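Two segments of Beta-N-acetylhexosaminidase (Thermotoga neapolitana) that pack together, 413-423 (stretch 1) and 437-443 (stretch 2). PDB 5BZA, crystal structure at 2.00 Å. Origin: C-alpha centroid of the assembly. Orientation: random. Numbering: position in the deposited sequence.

Stretch 1, residues 413-423: VLQAHLSLPSD
Stretch 2, residues 437-443: KFFPGRS

Stretch 1 enters as the last part of a helix that begins earlier in the chain. Residues 413-418 are helical, with phi/psi near -70/-35 and backbone bonds from His-417 N to Val-413 O (3.0 Å) and from Leu-418 N to Leu-414 O (2.9 Å). Beyond it the chain opens out: Leu-420 (-62/147) and Pro-421 (-59/111) are extended, and Ser-422 (-58/-25) returns to helix-like backbone angles. Stretch 2 has no regular helix or strand through the contact, and the two run in the same direction, as the CA register demonstrates: Leu-414 CA to Phe-438 CA is 7.9 Å, Leu-418 CA to Phe-439 CA is 7.5 Å, and Ser-422 CA to Arg-442 CA is 6.1 Å. Together they bury 426 Å².

Lys-437 (-55/-34) makes no contact. Phe-438 (-83/16) is the first residue to touch the helix. Its CA-to-CB bond points toward stretch 1, yet chi1 of -58° (m) and chi2 of -82° lead the end of the ring away, so the closest approach is made at the root of the side chain: Phe-438 CB lies 3.6 Å from Leu-414 CD1. Leu-414 reaches it with chi1 t (162°) and chi2 p (70°). The backbone takes part too, Phe-438 O resting 3.6 Å from Leu-418 CD2, a van der Waals contact.

Phe-439 (-133/59) does the reverse. Its CA-to-CB bond points sideways, but with chi1 -62° (m) and chi2 85° the ring comes nearer the helix and meets three residues, no more than four positions apart. Phe-439 CZ is 4.3 Å from Leu-414 CD1, Phe-439 CD2 is 3.7 Å from Leu-418 CD2, and Phe-439 CE2 is 3.9 Å from His-417 CB, which lies at the ring edge, near its plane. His-417 (chi1 -73°, m; chi2 -75°) has its ND1 hydrogen-bonded elsewhere in the structure.

A type II turn from Phe-439 to Arg-442 follows, with Pro-440 at -70/150 and Gly-441 at 61/2, a positive phi that favours glycine. Arg-442 N bonds back to Phe-439 O at 3.3 Å. The turn thereby brings Arg-442 (-94/157) alongside the end of stretch 1.

Arg-442 has the largest covered area, 100 Å². Its CA-to-CB bond points sideways, and chi angles of -56° (m), -74° (m), -174° (t) and 148° carry the guanidinium to backbone carbonyls just past the regular helical bonding. Arg-442 NH2 donates to Leu-418 O at 2.8 Å (134°), and Arg-442 NH1 donates to Leu-420 O at 3.2 Å (142°); the bond from Arg-442 NH1 to Leu-418 O, 3.3 Å at 121°, is weak. Leu-420 O lies at the guanidinium edge, as suits an in-plane donor, while Leu-418 (chi1 -72°, m; chi2 168°, t) sets CD2 over one face, 3.6 Å from Arg-442 NH2. Ser-422 CB, with chi1 t, packs 3.3 Å from Arg-442 NH1.

At Ser-443 (-72/116) the link is through water: one molecule accepts from Ser-443 N (2.8 Å to the water O) and donates to Ser-422 O (3.0 Å from the water O).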

# COMPACT_ATOMS: atom_id res chain seq x y z
N VAL B 413 -36.25 15.17 3.56
CA VAL B 413 -35.08 14.47 4.10
C VAL B 413 -34.76 14.89 5.52
O VAL B 413 -34.57 14.05 6.43
CB VAL B 413 -33.84 14.72 3.21
CG1 VAL B 413 -32.55 14.42 3.98
CG2 VAL B 413 -33.94 13.92 1.91
N LEU B 414 -34.75 16.19 5.74
CA LEU B 414 -34.28 16.68 7.02
C LEU B 414 -35.29 16.27 8.07
O LEU B 414 -34.95 16.02 9.24
CB LEU B 414 -34.09 18.20 7.00
CG LEU B 414 -34.03 18.88 8.38
CD1 LEU B 414 -32.74 18.56 9.14
CD2 LEU B 414 -34.20 20.37 8.24
N GLN B 415 -36.54 16.14 7.64
CA GLN B 415 -37.56 15.81 8.61
C GLN B 415 -37.58 14.30 8.77
O GLN B 415 -37.97 13.80 9.84
CB GLN B 415 -38.92 16.35 8.16
CG GLN B 415 -39.01 17.88 8.16
CD GLN B 415 -38.80 18.50 9.52
OE1 GLN B 415 -39.19 17.93 10.55
NE2 GLN B 415 -38.19 19.69 9.54
N ALA B 416 -37.08 13.57 7.79
CA ALA B 416 -36.90 12.13 8.00
C ALA B 416 -35.90 11.94 9.15
O ALA B 416 -36.20 11.25 10.14
CB ALA B 416 -36.41 11.44 6.73
N HIS B 417 -34.79 12.66 9.08
CA HIS B 417 -33.79 12.61 10.15
C HIS B 417 -34.28 13.16 11.50
O HIS B 417 -33.98 12.57 12.55
CB HIS B 417 -32.53 13.36 9.74
CG HIS B 417 -31.71 12.63 8.72
ND1 HIS B 417 -30.93 11.53 9.05
CD2 HIS B 417 -31.55 12.83 7.40
CE1 HIS B 417 -30.33 11.09 7.96
NE2 HIS B 417 -30.68 11.86 6.94
N LEU B 418 -35.05 14.24 11.48
CA LEU B 418 -35.49 14.89 12.73
C LEU B 418 -36.65 14.15 13.43
O LEU B 418 -36.87 14.34 14.64
CB LEU B 418 -35.91 16.33 12.46
CG LEU B 418 -34.73 17.25 12.16
CD1 LEU B 418 -35.26 18.57 11.64
CD2 LEU B 418 -33.87 17.46 13.41
N SER B 419 -37.38 13.33 12.67
CA SER B 419 -38.44 12.49 13.23
C SER B 419 -37.94 11.48 14.26
O SER B 419 -38.72 11.01 15.10
CB SER B 419 -39.17 11.70 12.13
OG SER B 419 -39.47 12.50 11.00
N LEU B 420 -36.66 11.10 14.18
CA LEU B 420 -36.13 10.10 15.10
C LEU B 420 -36.21 10.61 16.56
O LEU B 420 -36.13 11.82 16.82
CB LEU B 420 -34.68 9.73 14.72
CG LEU B 420 -34.53 9.17 13.30
CD1 LEU B 420 -33.06 9.01 12.91
CD2 LEU B 420 -35.32 7.88 13.08
N PRO B 421 -36.43 9.70 17.51
CA PRO B 421 -36.58 10.08 18.92
C PRO B 421 -35.36 10.80 19.45
O PRO B 421 -34.28 10.21 19.61
CB PRO B 421 -36.78 8.73 19.63
CG PRO B 421 -36.35 7.69 18.66
CD PRO B 421 -36.57 8.25 17.29
N SER B 422 -35.52 12.08 19.72
CA SER B 422 -34.43 12.91 20.19
C SER B 422 -33.78 12.40 21.48
O SER B 422 -32.61 12.69 21.76
CB SER B 422 -34.96 14.33 20.41
OG SER B 422 -34.14 15.05 21.32
N ASP B 423 -34.51 11.65 22.26
CA ASP B 423 -34.00 11.23 23.55
C ASP B 423 -32.94 10.09 23.43
O ASP B 423 -32.12 9.86 24.33
CB ASP B 423 -35.16 10.79 24.42
CG ASP B 423 -35.04 11.31 25.83
OD1 ASP B 423 -34.57 12.46 25.98
OD2 ASP B 423 -35.39 10.57 26.78
N LYS B 437 -25.90 22.45 11.87
CA LYS B 437 -26.81 23.55 12.26
C LYS B 437 -28.27 23.07 12.38
O LYS B 437 -29.02 23.60 13.19
CB LYS B 437 -26.69 24.75 11.31
CG LYS B 437 -27.38 24.64 9.97
CD LYS B 437 -27.08 25.89 9.11
CE LYS B 437 -25.66 26.43 9.35
NZ LYS B 437 -25.19 27.42 8.33
N PHE B 438 -28.66 22.10 11.55
CA PHE B 438 -30.03 21.64 11.46
C PHE B 438 -30.45 20.60 12.51
O PHE B 438 -31.48 19.96 12.37
CB PHE B 438 -30.29 21.08 10.05
CG PHE B 438 -30.03 22.08 8.96
CD1 PHE B 438 -30.99 23.04 8.63
CD2 PHE B 438 -28.83 22.08 8.25
CE1 PHE B 438 -30.76 23.97 7.63
CE2 PHE B 438 -28.59 23.02 7.24
CZ PHE B 438 -29.56 23.96 6.93
N PHE B 439 -29.66 20.46 13.57
CA PHE B 439 -29.98 19.53 14.67
C PHE B 439 -29.82 20.19 16.04
O PHE B 439 -29.03 19.73 16.89
CB PHE B 439 -29.12 18.26 14.58
CG PHE B 439 -29.35 17.46 13.33
CD1 PHE B 439 -28.67 17.77 12.17
CD2 PHE B 439 -30.29 16.44 13.30
CE1 PHE B 439 -28.89 17.04 11.01
CE2 PHE B 439 -30.51 15.72 12.16
CZ PHE B 439 -29.81 16.01 11.01
N PRO B 440 -30.56 21.30 16.27
CA PRO B 440 -30.40 21.98 17.56
C PRO B 440 -30.98 21.12 18.68
O PRO B 440 -31.96 20.41 18.45
CB PRO B 440 -31.20 23.28 17.38
CG PRO B 440 -32.19 22.97 16.33
CD PRO B 440 -31.54 21.97 15.40
N GLY B 441 -30.42 21.24 19.87
CA GLY B 441 -30.83 20.42 21.00
C GLY B 441 -30.64 18.91 20.84
O GLY B 441 -30.97 18.14 21.73
N ARG B 442 -30.10 18.47 19.71
CA ARG B 442 -29.94 17.04 19.50
C ARG B 442 -28.54 16.60 19.94
O ARG B 442 -27.61 17.42 19.99
CB ARG B 442 -30.14 16.69 18.05
CG ARG B 442 -31.48 17.13 17.49
CD ARG B 442 -32.68 16.32 17.93
NE ARG B 442 -33.87 16.77 17.19
CZ ARG B 442 -34.88 15.97 16.85
NH1 ARG B 442 -34.82 14.67 17.18
NH2 ARG B 442 -35.93 16.44 16.17
N SER B 443 -28.41 15.32 20.26
CA SER B 443 -27.08 14.73 20.48
C SER B 443 -26.34 14.58 19.16
O SER B 443 -26.74 13.82 18.27
CB SER B 443 -27.22 13.39 21.18
OG SER B 443 -27.49 13.61 22.54
O HOH W 1 -30.59 13.67 19.84